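Local coordinates for protein 2-hydroxyisobutyryl-CoA synthetase (PDB 6HDY) that is an acyl-CoA synthetase of the adenylate-forming ANL superfamily, built from an AMP-binding domain and a smaller C-terminal domain, at residues Thr135-Gly140 and Met278-Pro283. Numbering follows the deposited sequence.
With 3HL ((3S)-3-hydroxybutanoic acid), chain B; 8LQ ([[(2~{R},3~{S},4~{R},5~{R})-5-(6-aminopurin-9-yl)-3,4-bis(oxidanyl)oxolan-2-yl]methoxy-oxidanyl-phosphoryl] (3~{S})-3-oxidanylbutanoate), chain C.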
ATOM      1  N   THR A 135      -4.256 -14.132  11.665  1.00 45.83           N
ATOM      2  CA  THR A 135      -5.580 -13.681  12.062  1.00 44.75           C
ATOM      3  C   THR A 135      -6.029 -12.600  11.118  1.00 43.27           C
ATOM      4  O   THR A 135      -5.249 -11.717  10.777  1.00 41.04           O
ATOM      5  CB  THR A 135      -5.639 -13.253  13.532  1.00 52.96           C
ATOM      6  OG1 THR A 135      -4.382 -12.728  13.902  1.00 56.08           O
ATOM      7  CG2 THR A 135      -5.982 -14.402  14.447  1.00 54.74           C
ATOM      8  N   ALA A 136      -7.279 -12.682  10.695  1.00 38.31           N
ATOM      9  CA  ALA A 136      -7.887 -11.730   9.783  1.00 36.06           C
ATOM     10  C   ALA A 136      -8.600 -10.605  10.533  1.00 38.29           C
ATOM     11  O   ALA A 136      -9.358 -10.849  11.471  1.00 38.33           O
ATOM     12  CB  ALA A 136      -8.872 -12.457   8.873  1.00 37.90           C
ATOM     13  N   PHE A 137      -8.381  -9.375  10.094  1.00 32.44           N
ATOM     14  CA  PHE A 137      -9.095  -8.251  10.656  1.00 30.58           C
ATOM     15  C   PHE A 137     -10.217  -7.833   9.683  1.00 36.06           C
ATOM     16  O   PHE A 137      -9.961  -7.578   8.511  1.00 35.25           O
ATOM     17  CB  PHE A 137      -8.170  -7.085  11.018  1.00 29.26           C
ATOM     18  CG  PHE A 137      -6.985  -7.417  11.906  1.00 30.30           C
ATOM     19  CD1 PHE A 137      -7.151  -8.150  13.078  1.00 33.88           C
ATOM     20  CD2 PHE A 137      -5.715  -6.927  11.612  1.00 29.85           C
ATOM     21  CE1 PHE A 137      -6.060  -8.418  13.918  1.00 33.63           C
ATOM     22  CE2 PHE A 137      -4.618  -7.247  12.421  1.00 32.10           C
ATOM     23  CZ  PHE A 137      -4.799  -7.971  13.576  1.00 31.48           C
ATOM     24  N   GLY A 138     -11.441  -7.827  10.187  1.00 33.95           N
ATOM     25  CA  GLY A 138     -12.641  -7.394   9.492  1.00 34.56           C
ATOM     26  C   GLY A 138     -13.113  -6.138  10.188  1.00 39.35           C
ATOM     27  O   GLY A 138     -13.798  -6.209  11.207  1.00 41.22           O
ATOM     28  N   ILE A 139     -12.697  -4.985   9.676  1.00 33.31           N
ATOM     29  CA  ILE A 139     -12.992  -3.678  10.250  1.00 31.60           C
ATOM     30  C   ILE A 139     -14.192  -3.006   9.554  1.00 36.57           C
ATOM     31  O   ILE A 139     -14.194  -2.868   8.331  1.00 35.57           O
ATOM     32  CB  ILE A 139     -11.719  -2.820  10.255  1.00 31.97           C
ATOM     33  CG1 ILE A 139     -10.538  -3.658  10.813  1.00 32.00           C
ATOM     34  CG2 ILE A 139     -11.943  -1.542  11.075  1.00 30.81           C
ATOM     35  CD1 ILE A 139      -9.245  -3.386  10.222  1.00 40.57           C
ATOM     36  N   GLY A 140     -15.203  -2.633  10.346  1.00 31.37           N
ATOM     37  CA  GLY A 140     -16.406  -2.000   9.835  1.00 33.05           C
ATOM     38  C   GLY A 140     -16.147  -0.561   9.463  1.00 39.21           C
ATOM     39  O   GLY A 140     -15.163   0.023   9.911  1.00 37.69           O
ATOM     40  N   MET A 278      -0.881  -2.454  19.400  1.00 29.15           N
ATOM     41  CA  MET A 278      -1.034  -3.652  18.577  1.00 27.12           C
ATOM     42  C   MET A 278      -1.976  -3.382  17.438  1.00 30.07           C
ATOM     43  O   MET A 278      -2.782  -2.469  17.518  1.00 29.67           O
ATOM     44  CB  MET A 278      -1.598  -4.800  19.422  1.00 29.79           C
ATOM     45  CG  MET A 278      -0.867  -5.009  20.750  1.00 32.89           C
ATOM     46  SD  MET A 278      -1.630  -6.312  21.711  1.00 38.57           S
ATOM     47  CE  MET A 278      -2.459  -5.513  22.633  1.00 35.32           C
ATOM     48  N   ALA A 279      -1.893  -4.199  16.382  1.00 27.12           N
ATOM     49  CA  ALA A 279      -2.742  -4.152  15.199  1.00 26.52           C
ATOM     50  C   ALA A 279      -4.176  -4.500  15.572  1.00 28.22           C
ATOM     51  O   ALA A 279      -5.115  -3.905  15.024  1.00 27.86           O
ATOM     52  CB  ALA A 279      -2.210  -5.133  14.149  1.00 27.66           C
ATOM     53  N   GLU A 280      -4.350  -5.457  16.510  1.00 24.61           N
ATOM     54  CA  GLU A 280      -5.675  -5.890  17.014  1.00 26.25           C
ATOM     55  C   GLU A 280      -6.304  -4.699  17.732  1.00 28.55           C
ATOM     56  O   GLU A 280      -7.518  -4.600  17.806  1.00 28.67           O
ATOM     57  CB  GLU A 280      -5.542  -7.035  18.042  1.00 28.61           C
ATOM     58  CG  GLU A 280      -5.107  -8.389  17.510  1.00 34.35           C
ATOM     59  CD  GLU A 280      -3.621  -8.555  17.222  1.00 43.36           C
ATOM     60  OE1 GLU A 280      -2.841  -7.602  17.442  1.00 33.77           O
ATOM     61  OE2 GLU A 280      -3.242  -9.645  16.742  1.00 47.46           O
ATOM     62  N   MET A 281      -5.460  -3.795  18.242  1.00 24.83           N
ATOM     63  CA  MET A 281      -5.859  -2.603  18.993  1.00 24.75           C
ATOM     64  C   MET A 281      -5.938  -1.312  18.174  1.00 29.70           C
ATOM     65  O   MET A 281      -5.884  -0.240  18.780  1.00 29.49           O
ATOM     66  CB  MET A 281      -4.944  -2.409  20.222  1.00 26.40           C
ATOM     67  CG  MET A 281      -5.054  -3.523  21.203  1.00 29.79           C
ATOM     68  SD  MET A 281      -6.785  -3.810  21.612  1.00 37.08           S
ATOM     69  CE  MET A 281      -6.596  -4.958  22.630  1.00 35.96           C
ATOM     70  N   SER A 282      -6.093  -1.384  16.818  1.00 26.82           N
ATOM     71  CA  SER A 282      -6.257  -0.143  16.041  1.00 25.70           C
ATOM     72  C   SER A 282      -7.516   0.534  16.587  1.00 31.77           C
ATOM     73  O   SER A 282      -8.494  -0.171  16.822  1.00 31.62           O
ATOM     74  CB  SER A 282      -6.413  -0.410  14.556  1.00 26.99           C
ATOM     75  OG  SER A 282      -5.284  -1.108  14.061  1.00 39.56           O
ATOM     76  N   PRO A 283      -7.529   1.846  16.905  1.00 28.49           N
ATOM     77  CA  PRO A 283      -6.468   2.860  16.740  1.00 27.38           C
ATOM     78  C   PRO A 283      -5.257   2.586  17.655  1.00 31.18           C
ATOM     79  O   PRO A 283      -5.316   2.778  18.869  1.00 30.87           O
ATOM     80  CB  PRO A 283      -7.210   4.181  17.033  1.00 30.31           C
ATOM     81  CG  PRO A 283      -8.322   3.795  17.977  1.00 34.80           C
ATOM     82  CD  PRO A 283      -8.758   2.430  17.486  1.00 30.41           C
TER
HETATM   83  CA  3HL B 501       1.744  -2.367  15.177  0.50 32.78           C
HETATM   84  CB  3HL B 501       0.361  -2.602  14.529  0.50 30.99           C
HETATM   85  OG1 3HL B 501      -0.514  -1.484  14.640  0.50 33.96           O
HETATM   86  CG2 3HL B 501       0.478  -2.910  13.066  0.50 26.64           C
HETATM   87  C   3HL B 501       1.793  -0.959  15.718  0.50 31.86           C
HETATM   88  OA  3HL B 501       1.769  -0.020  14.936  0.50 33.11           O
HETATM   89  OB  3HL B 501       1.663  -0.846  17.065  0.50 31.99           O
HETATM   90  N9  8LQ C 502       5.419  -2.752  19.168  1.00 38.02           N
HETATM   91  C8  8LQ C 502       4.584  -2.026  18.407  1.00 39.25           C
HETATM   92  N7  8LQ C 502       4.803  -0.737  18.643  1.00 39.26           N
HETATM   93  C5  8LQ C 502       5.766  -0.652  19.576  1.00 39.51           C
HETATM   94  C6  8LQ C 502       6.415   0.386  20.147  1.00 36.41           C
HETATM   95  N6  8LQ C 502       6.048   1.615  19.820  1.00 30.16           N
HETATM   96  N1  8LQ C 502       7.389   0.200  21.060  1.00 38.77           N
HETATM   97  C2  8LQ C 502       7.787  -1.091  21.415  1.00 35.87           C
HETATM   98  N3  8LQ C 502       7.159  -2.142  20.763  1.00 36.00           N
HETATM   99  C4  8LQ C 502       6.150  -1.906  19.891  1.00 38.60           C
HETATM  100  CAA 8LQ C 502       0.141  -1.701  13.882  0.50 17.86           C
HETATM  101  CAZ 8LQ C 502       1.190  -0.963  14.754  0.50 21.54           C
HETATM  102  OAE 8LQ C 502       2.335  -0.652  13.965  0.50 17.92           O
HETATM  103  CAL 8LQ C 502       1.644  -1.800  15.967  0.50 28.86           C
HETATM  104  CAS 8LQ C 502       2.178  -3.166  15.516  0.50 38.33           C
HETATM  105  OAC 8LQ C 502       3.310  -3.259  15.050  0.50 40.65           O
HETATM  106  OAQ 8LQ C 502       1.276  -4.210  15.599  1.00 43.29           O
HETATM  107  PBC 8LQ C 502       1.705  -5.745  15.462  1.00 41.42           P
HETATM  108  OAH 8LQ C 502       2.238  -5.878  13.972  1.00 41.96           O
HETATM  109  OAD 8LQ C 502       0.613  -6.687  15.766  1.00 50.88           O
HETATM  110  O5' 8LQ C 502       2.873  -5.918  16.511  1.00 37.90           O
HETATM  111  C5' 8LQ C 502       2.594  -5.519  17.852  1.00 34.53           C
HETATM  112  C4' 8LQ C 502       3.822  -5.718  18.702  1.00 32.16           C
HETATM  113  O4' 8LQ C 502       4.911  -4.919  18.168  1.00 31.98           O
HETATM  114  C3' 8LQ C 502       3.529  -5.151  20.026  1.00 32.79           C
HETATM  115  O3' 8LQ C 502       2.864  -6.139  20.862  1.00 32.30           O
HETATM  116  C2' 8LQ C 502       4.939  -4.816  20.516  1.00 34.30           C
HETATM  117  O2' 8LQ C 502       5.680  -6.036  20.917  1.00 35.31           O
HETATM  118  C1' 8LQ C 502       5.553  -4.243  19.259  1.00 31.59           C
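Phe137 drives its ring from strand 136-140 against Ala279 and Glu280, the first two residues of a type I turn, and nearly all of the contact is made there. Its CE2 packs against Ala279 CB at 3.6 Å, while CE1 meets Glu280 CG at 3.7 Å; both neighbours approach the ring obliquely. The carbonyl oxygen of Ala279 sits over one ring face, 4.2 Å above the plane and displaced toward the rim. Glu280 is bent at chi2 (78°), which turns CD and OE2 along the CE1-CZ side of the ring and brings OE2 into its plane, 3.9 Å from Phe137 CZ. Ring and carboxylate planes stand 81° apart, nearly perpendicular.

The turn runs from Ala279 to Ser282. Ala279 O accepts both Ser282 N and Ser282 OG, the latter at 3.0 Å, and the two donors come from the same face of the carbonyl plane. Met176 of helix 176-187 also packs on Phe137 and Ala279.

Beyond the turn, (3S)-3-hydroxybutanoic acid (3HL) and the larger ligand 8LQ overlap in space and must be alternatives. With the former bound, Ala279 CB has Phe137 on one hand and, on the other, 3HL CB at 3.6 Å; with the latter, Ala279 N is 3.3 Å from 8LQ OAQ. A buried aromatic of the 121-126/136-140 hairpin thus backs the loop after strand 271-274, which lines the ligand pocket in the AMP-binding domain of this ANL-superfamily enzyme.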